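Local coordinates for protein cytidylyltransferase (Leptospira borgpetersenii serovar Hardjo-bovis, PDB 6OEW) that probably transfers a nucleotidyl group, most likely cytidylyl from CTP, as a metal-binding member of the cytidylyltransferase family with a GT-A type fold, at residues L86-R89 and Y90-A94; T203-D206 and Y207-L210. One frame throughout, in Å; residues are numbered along the deposited sequence.

Contact 1: L86-R89 and Y90-A94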
ATOM      1  N   LEU A  86       6.224  -1.996 -13.355  1.00 31.44           N
ATOM      2  CA  LEU A  86       6.371  -1.871 -11.912  1.00 30.13           C
ATOM      3  C   LEU A  86       7.370  -2.877 -11.368  1.00 31.82           C
ATOM      4  O   LEU A  86       7.983  -2.630 -10.326  1.00 29.57           O
ATOM      5  CB  LEU A  86       5.014  -2.039 -11.221  1.00 32.65           C
ATOM      6  CG  LEU A  86       4.150  -0.761 -11.135  1.00 30.48           C
ATOM      7  CD1 LEU A  86       4.782   0.252 -10.157  1.00 35.62           C
ATOM      8  CD2 LEU A  86       3.879  -0.134 -12.505  1.00 33.91           C
ATOM      9  N   ILE A  87       7.524  -4.031 -12.026  1.00 33.56           N
ATOM     10  CA  ILE A  87       8.569  -4.950 -11.589  1.00 39.27           C
ATOM     11  C   ILE A  87       9.928  -4.274 -11.715  1.00 39.85           C
ATOM     12  O   ILE A  87      10.756  -4.337 -10.794  1.00 36.85           O
ATOM     13  CB  ILE A  87       8.503  -6.270 -12.377  1.00 37.53           C
ATOM     14  CG1 ILE A  87       7.254  -7.063 -11.972  1.00 37.04           C
ATOM     15  CG2 ILE A  87       9.764  -7.134 -12.095  1.00 36.84           C
ATOM     16  CD1 ILE A  87       7.148  -8.418 -12.694  1.00 42.63           C
ATOM     17  N   GLN A  88      10.164  -3.580 -12.837  1.00 35.35           N
ATOM     18  CA  GLN A  88      11.436  -2.881 -13.008  1.00 39.61           C
ATOM     19  C   GLN A  88      11.558  -1.722 -12.030  1.00 38.08           C
ATOM     20  O   GLN A  88      12.640  -1.489 -11.478  1.00 36.46           O
ATOM     21  CB  GLN A  88      11.608  -2.370 -14.441  1.00 40.58           C
ATOM     22  CG  GLN A  88      12.984  -1.703 -14.665  1.00 42.83           C
ATOM     23  CD  GLN A  88      13.055  -0.821 -15.923  1.00 53.97           C
ATOM     24  OE1 GLN A  88      12.724   0.376 -15.895  1.00 48.86           O
ATOM     25  NE2 GLN A  88      13.502  -1.413 -17.025  1.00 56.48           N
ATOM     26  N   ARG A  89      10.476  -0.968 -11.820  1.00 32.08           N
ATOM     27  CA  ARG A  89      10.541   0.152 -10.882  1.00 29.97           C
ATOM     28  C   ARG A  89      10.870  -0.329  -9.471  1.00 35.28           C
ATOM     29  O   ARG A  89      11.693   0.286  -8.774  1.00 35.07           O
ATOM     30  CB  ARG A  89       9.229   0.931 -10.875  1.00 29.32           C
ATOM     31  CG  ARG A  89       9.386   2.362 -10.345  1.00 31.95           C
ATOM     32  CD  ARG A  89       8.061   3.002  -9.910  1.00 34.31           C
ATOM     33  NE  ARG A  89       7.118   3.094 -11.027  1.00 35.21           N
ATOM     34  CZ  ARG A  89       5.850   3.466 -10.885  1.00 33.56           C
ATOM     35  NH1 ARG A  89       5.384   3.799  -9.671  1.00 31.84           N
ATOM     36  NH2 ARG A  89       5.055   3.518 -11.959  1.00 34.36           N
ATOM     37  N   TYR A  90      10.237  -1.427  -9.030  1.00 29.11           N
ATOM     38  CA  TYR A  90      10.502  -1.943  -7.683  1.00 30.10           C
ATOM     39  C   TYR A  90      11.873  -2.591  -7.601  1.00 29.85           C
ATOM     40  O   TYR A  90      12.549  -2.508  -6.565  1.00 37.33           O
ATOM     41  CB  TYR A  90       9.440  -2.954  -7.267  1.00 30.01           C
ATOM     42  CG  TYR A  90       8.301  -2.328  -6.530  1.00 29.62           C
ATOM     43  CD1 TYR A  90       7.297  -1.658  -7.223  1.00 28.52           C
ATOM     44  CD2 TYR A  90       8.231  -2.382  -5.137  1.00 29.89           C
ATOM     45  CE1 TYR A  90       6.250  -1.064  -6.559  1.00 26.73           C
ATOM     46  CE2 TYR A  90       7.188  -1.791  -4.459  1.00 32.88           C
ATOM     47  CZ  TYR A  90       6.205  -1.125  -5.182  1.00 30.61           C
ATOM     48  OH  TYR A  90       5.166  -0.532  -4.498  1.00 31.97           O
ATOM     49  N   LEU A  91      12.290  -3.276  -8.665  1.00 35.90           N
ATOM     50  CA  LEU A  91      13.601  -3.916  -8.636  1.00 38.26           C
ATOM     51  C   LEU A  91      14.705  -2.861  -8.643  1.00 42.60           C
ATOM     52  O   LEU A  91      15.670  -2.955  -7.877  1.00 37.02           O
ATOM     53  CB  LEU A  91      13.732  -4.885  -9.814  1.00 40.09           C
ATOM     54  CG  LEU A  91      14.911  -5.847  -9.829  1.00 48.13           C
ATOM     55  CD1 LEU A  91      15.006  -6.594  -8.513  1.00 49.74           C
ATOM     56  CD2 LEU A  91      14.785  -6.815 -10.985  1.00 51.86           C
ATOM     57  N   ASP A  92      14.560  -1.826  -9.480  1.00 34.31           N
ATOM     58  CA  ASP A  92      15.510  -0.713  -9.471  1.00 37.36           C
ATOM     59  C   ASP A  92      15.609  -0.088  -8.073  1.00 35.11           C
ATOM     60  O   ASP A  92      16.708   0.125  -7.542  1.00 37.57           O
ATOM     61  CB  ASP A  92      15.082   0.366 -10.473  1.00 40.42           C
ATOM     62  CG  ASP A  92      15.350   0.012 -11.943  1.00 44.43           C
ATOM     63  OD1 ASP A  92      16.011  -0.988 -12.252  1.00 38.63           O
ATOM     64  OD2 ASP A  92      14.857   0.779 -12.809  1.00 44.62           O
ATOM     65  N   ALA A  93      14.458   0.221  -7.470  1.00 31.77           N
ATOM     66  CA  ALA A  93      14.451   0.877  -6.169  1.00 34.24           C
ATOM     67  C   ALA A  93      15.064  -0.015  -5.096  1.00 37.83           C
ATOM     68  O   ALA A  93      15.866   0.451  -4.278  1.00 38.03           O
ATOM     69  CB  ALA A  93      13.024   1.258  -5.779  1.00 30.26           C
ATOM     70  N   ALA A  94      14.688  -1.299  -5.078  1.00 36.12           N
ATOM     71  CA  ALA A  94      15.200  -2.204  -4.048  1.00 41.56           C
ATOM     72  C   ALA A  94      16.713  -2.338  -4.139  1.00 43.86           C
ATOM     73  O   ALA A  94      17.417  -2.337  -3.116  1.00 41.83           O
ATOM     74  CB  ALA A  94      14.533  -3.570  -4.172  1.00 36.67           C
TER
HETATM   75  O   HOH W   1      12.510   1.803 -13.426  1.00 31.20           O

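Contact 2: T203-D206 and Y207-L210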
ATOM      1  N   THR A 203     -12.575   6.579  -6.672  1.00 38.59           N
ATOM      2  CA  THR A 203     -13.681   7.398  -7.147  1.00 43.07           C
ATOM      3  C   THR A 203     -13.881   8.571  -6.197  1.00 44.25           C
ATOM      4  O   THR A 203     -13.363   8.595  -5.068  1.00 40.11           O
ATOM      5  CB  THR A 203     -14.993   6.616  -7.223  1.00 47.39           C
ATOM      6  OG1 THR A 203     -15.333   6.178  -5.900  1.00 48.96           O
ATOM      7  CG2 THR A 203     -14.869   5.422  -8.141  1.00 46.53           C
ATOM      8  N   ILE A 204     -14.691   9.527  -6.655  1.00 38.66           N
ATOM      9  CA  ILE A 204     -15.070  10.664  -5.821  1.00 39.65           C
ATOM     10  C   ILE A 204     -15.836  10.189  -4.589  1.00 50.68           C
ATOM     11  O   ILE A 204     -15.684  10.739  -3.487  1.00 40.67           O
ATOM     12  CB  ILE A 204     -15.895  11.671  -6.645  1.00 41.94           C
ATOM     13  CG1 ILE A 204     -14.993  12.412  -7.622  1.00 45.45           C
ATOM     14  CG2 ILE A 204     -16.627  12.650  -5.744  1.00 43.64           C
ATOM     15  CD1 ILE A 204     -13.804  13.023  -6.963  1.00 40.39           C
ATOM     16  N   GLU A 205     -16.678   9.164  -4.762  1.00 41.16           N
ATOM     17  CA  GLU A 205     -17.429   8.606  -3.643  1.00 42.02           C
ATOM     18  C   GLU A 205     -16.489   7.979  -2.604  1.00 40.65           C
ATOM     19  O   GLU A 205     -16.749   8.050  -1.393  1.00 47.30           O
ATOM     20  CB  GLU A 205     -18.429   7.573  -4.165  1.00 43.65           C
ATOM     21  CG  GLU A 205     -19.552   8.145  -5.033  1.00 50.90           C
ATOM     22  CD  GLU A 205     -19.094   8.609  -6.424  1.00 59.11           C
ATOM     23  OE1 GLU A 205     -18.130   8.031  -6.981  1.00 54.71           O
ATOM     24  OE2 GLU A 205     -19.708   9.561  -6.959  1.00 61.58           O
ATOM     25  N   ASP A 206     -15.398   7.349  -3.055  1.00 39.14           N
ATOM     26  CA  ASP A 206     -14.396   6.852  -2.108  1.00 37.15           C
ATOM     27  C   ASP A 206     -13.830   8.002  -1.293  1.00 38.43           C
ATOM     28  O   ASP A 206     -13.681   7.912  -0.064  1.00 37.55           O
ATOM     29  CB  ASP A 206     -13.244   6.169  -2.844  1.00 34.69           C
ATOM     30  CG  ASP A 206     -13.607   4.818  -3.421  1.00 39.54           C
ATOM     31  OD1 ASP A 206     -14.623   4.215  -3.026  1.00 36.83           O
ATOM     32  OD2 ASP A 206     -12.845   4.362  -4.296  1.00 41.10           O
ATOM     33  N   TYR A 207     -13.443   9.067  -1.996  1.00 38.04           N
ATOM     34  CA  TYR A 207     -12.896  10.272  -1.393  1.00 35.95           C
ATOM     35  C   TYR A 207     -13.829  10.836  -0.332  1.00 37.67           C
ATOM     36  O   TYR A 207     -13.383  11.217   0.755  1.00 37.92           O
ATOM     37  CB  TYR A 207     -12.643  11.299  -2.505  1.00 36.30           C
ATOM     38  CG  TYR A 207     -12.007  12.614  -2.105  1.00 36.70           C
ATOM     39  CD1 TYR A 207     -10.865  12.655  -1.292  1.00 40.44           C
ATOM     40  CD2 TYR A 207     -12.517  13.808  -2.578  1.00 38.47           C
ATOM     41  CE1 TYR A 207     -10.279  13.888  -0.946  1.00 41.41           C
ATOM     42  CE2 TYR A 207     -11.943  15.020  -2.258  1.00 47.68           C
ATOM     43  CZ  TYR A 207     -10.822  15.065  -1.447  1.00 43.70           C
ATOM     44  OH  TYR A 207     -10.284  16.307  -1.138  1.00 39.41           O
ATOM     45  N   GLU A 208     -15.119  10.965  -0.655  1.00 39.50           N
ATOM     46  CA  GLU A 208     -16.085  11.497   0.304  0.57 41.48           C
ATOM     47  C   GLU A 208     -16.165  10.610   1.539  1.00 41.27           C
ATOM     48  O   GLU A 208     -16.242  11.101   2.671  1.00 42.09           O
ATOM     49  CB  GLU A 208     -17.466  11.600  -0.347  0.57 43.69           C
ATOM     50  CG  GLU A 208     -17.538  12.519  -1.575  0.57 46.97           C
ATOM     51  CD  GLU A 208     -18.882  12.455  -2.305  0.57 51.47           C
ATOM     52  OE1 GLU A 208     -19.661  11.503  -2.088  0.57 52.78           O
ATOM     53  OE2 GLU A 208     -19.158  13.365  -3.105  0.57 51.78           O
ATOM     54  N   THR A 209     -16.183   9.293   1.320  1.00 40.50           N
ATOM     55  CA  THR A 209     -16.171   8.322   2.418  1.00 40.39           C
ATOM     56  C   THR A 209     -14.940   8.501   3.299  1.00 42.00           C
ATOM     57  O   THR A 209     -15.034   8.544   4.537  1.00 42.79           O
ATOM     58  CB  THR A 209     -16.190   6.901   1.838  1.00 39.82           C
ATOM     59  OG1 THR A 209     -17.399   6.708   1.092  1.00 41.60           O
ATOM     60  CG2 THR A 209     -16.080   5.824   2.962  1.00 39.87           C
ATOM     61  N   LEU A 210     -13.767   8.567   2.674  1.00 37.15           N
ATOM     62  CA  LEU A 210     -12.528   8.686   3.432  1.00 43.40           C
ATOM     63  C   LEU A 210     -12.468  10.017   4.162  1.00 42.37           C
ATOM     64  O   LEU A 210     -11.973  10.094   5.292  1.00 37.26           O
ATOM     65  CB  LEU A 210     -11.330   8.529   2.493  1.00 34.20           C
ATOM     66  CG  LEU A 210     -11.174   7.132   1.879  1.00 35.37           C
ATOM     67  CD1 LEU A 210     -10.205   7.190   0.733  1.00 36.44           C
ATOM     68  CD2 LEU A 210     -10.668   6.135   2.933  1.00 35.96           C
TER

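Contact 1: L86-R89 and Y90-A94
Four successive i to i+4 backbone bonds, from Tyr90, Leu91, Asp92 and Ala93 back to Leu86, Ile87, Gln88 and Arg89, make 86-94 regular alpha-helix; the first, Tyr90 N to Leu86 O, is 2.9 Å long with an N-H...O angle of 163°. This helix, 86-96, follows strand 77-81 and leads into strand 101-106, forming a beta-alpha-beta crossover of the Rossmann-like GT-A sheet. Leu86 serves two neighbours on the buried side. Its CD1 meets Tyr90 CE1 at 4.1 Å, and the same methyl sits over the centre of the Arg89 guanidinium, 3.5 Å above that plane. Arg89 reaches this place because its chain, extended as far as CD, bends at chi3 (-61°) and folds back along the helix; its NE is then bonded to Ser82 O, with weak bonds from NH1 to Leu57 O and from NH2 to Ala83 O. The Tyr90 ring presents its edge to Leu86 O, which lies in the ring plane 3.3 Å from Tyr90 CD1, while Tyr90 OH is hydrogen-bonded to Leu14 O of strand 11-16. Ile102 and Arg104 of strand 101-106 also touch this tyrosine, so the helix is fixed to the sheet by both packing and a polar bond. On the outward side, Gln88 CG lies 3.6 Å from Asp92 OD2, with the amide and carboxylate planes 22° apart. A single water joins the two groups, donating to Gln88 OE1 at 2.9 Å and to Asp92 OD2 at 2.6 Å.

Contact 2: T203-D206 and Y207-L210
Tyr207 N donates to Thr203 O over 3.1 Å, the first i to i+4 bond between 203-206 and 207-210, with an N-H...O angle of 166°. Its CB rests 3.2 Å from Ile204 O, but CG stands anti to the backbone N (chi1 -177°), and the ring leads away from 203-206 to place OH on Pro31 O. Glu208 follows with a backbone bond to Ile204 O and an extended side chain that crosses Ile204: in one of two modelled conformers OE2 comes within 3.7 Å of the methyl CG2, so this contact is doubtful. The bonds of these two residues continue a helix whose start is set by a capping box. Thr203 is the N-cap, its OG1 accepting from Asp206 N at 3.1 Å, while Asp206 OD2 returns a weak bond from Thr203 N at 3.3 Å. That carboxylate has further partners, Asp202 N at OD2 and Asn240 ND2 at OD1, so the group closing the box is also tied to the C-terminal part of the chain. Thr209 comes next and grips one carbonyl twice: N and OG1 both donate to Glu205 O, at 3.0 Å and 2.9 Å, from opposite faces of its plane. The hydroxyl can do this because OG1 stands beside the backbone N (chi1 -62°), and it also accepts from Gln239 N. Leu210 N donates to Asp206 O, Leu210 CG packs 3.3 Å from that same oxygen, and the side chain also touches Leu111.

Contact 1 comes first along the chain and contact 2 more than a hundred residues later, both within the same cytidylyltransferase domain. Their centres are 30 Å apart and their nearest atoms about 18 Å apart, on opposite sides of the chain's centre, so neither touches the other. Contact 1 belongs to helix 86-96, packed on the seven-stranded mixed sheet; contact 2 begins helix 204-214, which follows the last strand of that sheet, 185-187. The bound magnesium ion is about 11 Å from the Leu86 side chain and about 9 Å from that of Asp206. The side chain of Asp108, a magnesium-binding residue, is about 8 Å from that of Asp206 and about 10 Å from that of Tyr90.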